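Local coordinates for protein phytase (Citrobacter braakii, PDB 3ZHC) that belongs to branch 2 of the histidine phosphatase superfamily, enzymes built from an alpha/beta domain and a mostly helical one, at residues 209-214 / 233-238; 293-298 / 317-322. The protein carries 2 engineered substitutions. All coordinates share one frame; numbering follows the deposited sequence.

Interaction 1. Residues 209-214 / 233-238; sequences CTLPEA and SLSSTL
L211, at the start of the single-turn helix 211-214, faces S235 near the beginning of helix 231-247, their CA atoms 8.7 Å apart, and the gap is bridged by side chains with no hydrogen bond across it. L211 is the side chain that touches both partners. Its CD2 methyl meets CD2 of L234 at 4.0 Å, and the two leucines cross at about a right angle and touch through one branch each. With CG of L234 anti to the backbone N (chi1 -179°), its branched end is carried out to this meeting point; L215, I50 and M51 also pack on this side chain. The other branch of L211 turns to S235, with CD1 4.2 Å from OG; that hydroxyl is hydrogen-bonded to A231 O, one turn earlier in its own helix. The setting is the mainly helical part of the histidine phosphatase fold, where helix 182-192 borders both segments: E189 OE2 accepts a hydrogen bond from L211 N, while F185 and L188 pack on S235. T210 occupies the N-cap position of the short helix, and its carbonyl O accepts the A214 N hydrogen bond at 3.0 Å. Just ahead of it, C209 is tied by a disulfide to C200.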
loop_
_atom_site.group_PDB
_atom_site.type_symbol
_atom_site.label_atom_id
_atom_site.label_comp_id
_atom_site.label_asym_id
_atom_site.label_seq_id
_atom_site.Cartn_x
_atom_site.Cartn_y
_atom_site.Cartn_z
ATOM N N CYS B 209 10.313 -6.787 -25.016
ATOM C CA CYS B 209 11.637 -6.353 -24.626
ATOM C C CYS B 209 11.400 -5.673 -23.249
ATOM O O CYS B 209 10.558 -4.786 -23.151
ATOM C CB CYS B 209 12.223 -5.376 -25.628
ATOM S SG CYS B 209 13.866 -4.788 -25.205
ATOM N N THR B 210 12.120 -6.100 -22.209
ATOM C CA THR B 210 11.932 -5.542 -20.841
ATOM C C THR B 210 13.232 -5.005 -20.231
ATOM O O THR B 210 14.330 -5.419 -20.607
ATOM C CB THR B 210 11.298 -6.580 -19.877
ATOM O OG1 THR B 210 12.189 -7.675 -19.694
ATOM C CG2 THR B 210 9.954 -7.082 -20.412
ATOM N N LEU B 211 13.083 -4.068 -19.294
ATOM C CA LEU B 211 14.237 -3.433 -18.615
ATOM C C LEU B 211 15.033 -4.395 -17.741
ATOM O O LEU B 211 16.261 -4.388 -17.810
ATOM C CB LEU B 211 13.814 -2.184 -17.782
ATOM C CG LEU B 211 13.935 -0.839 -18.494
ATOM C CD1 LEU B 211 13.191 0.273 -17.749
ATOM C CD2 LEU B 211 15.409 -0.493 -18.659
ATOM N N PRO B 212 14.341 -5.218 -16.910
ATOM C CA PRO B 212 15.087 -6.163 -16.077
ATOM C C PRO B 212 15.888 -7.209 -16.891
ATOM O O PRO B 212 16.973 -7.566 -16.494
ATOM C CB PRO B 212 13.984 -6.826 -15.219
ATOM C CG PRO B 212 12.846 -5.904 -15.289
ATOM C CD PRO B 212 12.896 -5.304 -16.636
ATOM N N GLU B 213 15.338 -7.662 -18.019
ATOM C CA GLU B 213 16.020 -8.628 -18.901
ATOM C C GLU B 213 17.187 -7.945 -19.638
ATOM O O GLU B 213 18.242 -8.541 -19.794
ATOM C CB GLU B 213 15.018 -9.276 -19.892
ATOM C CG GLU B 213 15.520 -10.604 -20.581
ATOM C CD GLU B 213 15.506 -11.874 -19.648
ATOM O OE1 GLU B 213 14.923 -11.834 -18.532
ATOM O OE2 GLU B 213 16.090 -12.918 -20.063
ATOM N N ALA B 214 16.983 -6.694 -20.076
ATOM C CA ALA B 214 18.036 -5.900 -20.742
ATOM C C ALA B 214 19.147 -5.483 -19.778
ATOM O O ALA B 214 20.306 -5.475 -20.153
ATOM C CB ALA B 214 17.439 -4.658 -21.404
ATOM N N SER B 233 18.404 0.135 -10.068
ATOM C CA SER B 233 18.993 1.494 -9.836
ATOM C C SER B 233 18.521 2.511 -10.878
ATOM O O SER B 233 18.145 3.627 -10.522
ATOM C CB SER B 233 20.522 1.448 -9.810
ATOM O OG SER B 233 21.081 2.766 -9.800
ATOM N N LEU B 234 18.544 2.119 -12.155
ATOM C CA LEU B 234 18.104 2.996 -13.247
ATOM C C LEU B 234 16.662 3.462 -13.021
ATOM O O LEU B 234 16.385 4.661 -13.031
ATOM C CB LEU B 234 18.230 2.291 -14.620
ATOM C CG LEU B 234 17.824 3.095 -15.890
ATOM C CD1 LEU B 234 18.650 4.355 -16.014
ATOM C CD2 LEU B 234 17.920 2.225 -17.181
ATOM N N SER B 235 15.760 2.501 -12.810
ATOM C CA SER B 235 14.323 2.792 -12.575
ATOM C C SER B 235 14.087 3.713 -11.387
ATOM O O SER B 235 13.214 4.567 -11.444
ATOM C CB SER B 235 13.565 1.507 -12.387
ATOM O OG SER B 235 13.642 0.738 -13.590
ATOM N N SER B 236 14.879 3.525 -10.315
ATOM C CA SER B 236 14.830 4.381 -9.136
ATOM C C SER B 236 15.172 5.815 -9.518
ATOM O O SER B 236 14.504 6.767 -9.077
ATOM C CB SER B 236 15.792 3.870 -8.054
ATOM O OG SER B 236 15.667 4.603 -6.847
ATOM N N THR B 237 16.209 5.970 -10.342
ATOM C CA THR B 237 16.627 7.286 -10.824
ATOM C C THR B 237 15.557 7.908 -11.745
ATOM O O THR B 237 15.143 9.042 -11.531
ATOM C CB THR B 237 18.005 7.202 -11.558
ATOM O OG1 THR B 237 19.016 6.766 -10.623
ATOM C CG2 THR B 237 18.398 8.538 -12.171
ATOM N N LEU B 238 15.114 7.149 -12.749
ATOM C CA LEU B 238 14.156 7.673 -13.768
ATOM C C LEU B 238 12.821 8.089 -13.210
ATOM O O LEU B 238 12.331 9.177 -13.546
ATOM C CB LEU B 238 13.943 6.664 -14.901
ATOM C CG LEU B 238 15.178 6.276 -15.722
ATOM C CD1 LEU B 238 14.737 5.481 -16.954
ATOM C CD2 LEU B 238 16.030 7.484 -16.144
#

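Interaction 2. Residues 293-298 / 317-322; sequences LDMIDT and SLLFIA
M295 reaches from helix 282-301 to L319 and I321 of strand 318-323, a helix-on-sheet contact in the alpha/beta domain of the histidine phosphatase fold. The strand runs parallel to both of its neighbours, 28-38 and 105-109, and alternation along it sends L319 and I321 to the helix while F320, between them, points to the other face and stacks on F122. The methionine meets the pair through its CG methylene: CD1 of I321 lies 3.8 Å away and CD2 of L319 4.0 Å. CG stands anti to the backbone N (chi1 -175°), and the chain then bends at both chi2 and chi3, folding SD and CE round instead of extending them. The isoleucine takes the other course, its CG1 anti to the carbonyl carbon (chi1 -54°) and the chain extended beyond, which carries CD1 up to the methionine. M295 lies obliquely to this side chain but at about a right angle to L319, which offers a single methyl. All three residues are buried, and a bound formic acid, probably from the crystallisation liquor, lies about 4 Å from the M295 side chain. Elsewhere round the helix, L293 and I296 pack on helices 325-335 and 414-424, while D294 and D297 form salt bridges with R425 and K422, respectively. Within the helix, D294 O accepts two hydrogen bonds from opposite faces of its carbonyl plane, from T298 N and from T298 OG1, the latter at 2.9 Å with a C=O...OG1 angle of 147°.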
loop_
_atom_site.group_PDB
_atom_site.type_symbol
_atom_site.label_atom_id
_atom_site.label_comp_id
_atom_site.label_asym_id
_atom_site.label_seq_id
_atom_site.Cartn_x
_atom_site.Cartn_y
_atom_site.Cartn_z
ATOM N N LEU B 293 20.499 10.231 14.718
ATOM C CA LEU B 293 19.815 9.749 15.940
ATOM C C LEU B 293 20.449 10.327 17.224
ATOM O O LEU B 293 19.720 10.734 18.140
ATOM C CB LEU B 293 19.789 8.225 15.989
ATOM C CG LEU B 293 18.865 7.575 14.934
ATOM C CD1 LEU B 293 19.130 6.101 14.820
ATOM C CD2 LEU B 293 17.406 7.852 15.263
ATOM N N ASP B 294 21.792 10.372 17.272
ATOM C CA ASP B 294 22.533 10.957 18.435
ATOM C C ASP B 294 22.260 12.445 18.595
ATOM O O ASP B 294 22.073 12.920 19.718
ATOM C CB ASP B 294 24.051 10.728 18.315
ATOM C CG ASP B 294 24.464 9.262 18.534
ATOM O OD1 ASP B 294 23.639 8.408 18.991
ATOM O OD2 ASP B 294 25.646 8.962 18.248
ATOM N N MET B 295 22.246 13.171 17.462
ATOM C CA MET B 295 21.905 14.613 17.419
ATOM C C MET B 295 20.476 14.839 17.882
ATOM O O MET B 295 20.233 15.681 18.737
ATOM C CB MET B 295 22.088 15.171 15.992
ATOM C CG MET B 295 21.872 16.719 15.821
ATOM S SD MET B 295 23.060 17.738 16.754
ATOM C CE MET B 295 24.565 17.396 15.849
ATOM N N ILE B 296 19.531 14.076 17.311
ATOM C CA ILE B 296 18.096 14.177 17.675
ATOM C C ILE B 296 17.895 13.939 19.168
ATOM O O ILE B 296 17.146 14.676 19.830
ATOM C CB ILE B 296 17.230 13.165 16.881
ATOM C CG1 ILE B 296 17.151 13.534 15.398
ATOM C CG2 ILE B 296 15.801 13.084 17.449
ATOM C CD1 ILE B 296 16.821 12.350 14.503
ATOM N N ASP B 297 18.580 12.904 19.688
ATOM C CA ASP B 297 18.474 12.503 21.083
ATOM C C ASP B 297 19.023 13.610 22.015
ATOM O O ASP B 297 18.320 14.059 22.932
ATOM C CB ASP B 297 19.199 11.161 21.301
ATOM C CG ASP B 297 18.915 10.544 22.640
ATOM O OD1 ASP B 297 17.861 10.831 23.258
ATOM O OD2 ASP B 297 19.757 9.750 23.084
ATOM N N THR B 298 20.268 14.038 21.758
ATOM C CA THR B 298 20.904 15.146 22.492
ATOM C C THR B 298 20.027 16.414 22.498
ATOM O O THR B 298 19.820 17.024 23.551
ATOM C CB THR B 298 22.281 15.523 21.893
ATOM O OG1 THR B 298 23.156 14.387 21.926
ATOM C CG2 THR B 298 22.919 16.679 22.664
ATOM N N SER B 317 14.597 25.622 20.548
ATOM C CA SER B 317 13.175 25.266 20.362
ATOM C C SER B 317 12.930 24.542 19.044
ATOM O O SER B 317 12.068 23.672 18.971
ATOM C CB SER B 317 12.268 26.515 20.436
ATOM O OG SER B 317 12.416 27.186 21.676
ATOM N N LEU B 318 13.687 24.922 18.013
ATOM C CA LEU B 318 13.606 24.320 16.689
ATOM C C LEU B 318 15.002 24.136 16.125
ATOM O O LEU B 318 15.711 25.112 15.919
ATOM C CB LEU B 318 12.767 25.203 15.749
ATOM C CG LEU B 318 12.654 24.802 14.271
ATOM C CD1 LEU B 318 12.030 23.420 14.128
ATOM C CD2 LEU B 318 11.860 25.837 13.505
ATOM N N LEU B 319 15.387 22.876 15.898
ATOM C CA LEU B 319 16.626 22.511 15.215
ATOM C C LEU B 319 16.171 21.922 13.881
ATOM O O LEU B 319 15.512 20.888 13.867
ATOM C CB LEU B 319 17.439 21.498 16.025
ATOM C CG LEU B 319 18.716 20.912 15.396
ATOM C CD1 LEU B 319 19.772 21.976 15.162
ATOM C CD2 LEU B 319 19.296 19.761 16.253
ATOM N N PHE B 320 16.510 22.586 12.773
ATOM C CA PHE B 320 16.149 22.131 11.416
ATOM C C PHE B 320 17.404 21.589 10.774
ATOM O O PHE B 320 18.413 22.289 10.715
ATOM C CB PHE B 320 15.571 23.292 10.615
ATOM C CG PHE B 320 15.172 22.935 9.201
ATOM C CD1 PHE B 320 13.895 22.442 8.928
ATOM C CD2 PHE B 320 16.084 23.100 8.130
ATOM C CE1 PHE B 320 13.514 22.109 7.612
ATOM C CE2 PHE B 320 15.706 22.766 6.801
ATOM C CZ PHE B 320 14.426 22.277 6.547
ATOM N N ILE B 321 17.350 20.340 10.297
ATOM C CA ILE B 321 18.510 19.658 9.702
ATOM C C ILE B 321 18.191 19.297 8.235
ATOM O O ILE B 321 17.276 18.512 7.977
ATOM C CB ILE B 321 18.928 18.405 10.505
ATOM C CG1 ILE B 321 19.154 18.752 11.987
ATOM C CG2 ILE B 321 20.209 17.772 9.911
ATOM C CD1 ILE B 321 19.695 17.594 12.826
ATOM N N ALA B 322 18.955 19.888 7.300
ATOM C CA ALA B 322 18.785 19.677 5.849
ATOM C C ALA B 322 19.712 18.559 5.340
ATOM O O ALA B 322 20.943 18.727 5.261
ATOM C CB ALA B 322 19.035 20.968 5.080
#

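Overall arrangement
Both contacts illustrate how side chains can join segments 19 residues apart without any hydrogen bond across the join, yet they serve different parts of one chain. Interaction 1 packs helix against helix in the mainly helical region, with its centre about 22 Å from that of the chain; interaction 2 sets a helix on the central sheet, about 15 Å from the same point and on the opposite side of it. The centres of interactions 1 and 2 are about 37 Å apart and the nearest atoms of interactions 1 and 2 about 19 Å, so the two do not touch. In sequence interaction 1 closes before interaction 2 opens. K129 of the second subunit packs on T210 and E213 of 209-214, whereas the formic acid lies beside interaction 2.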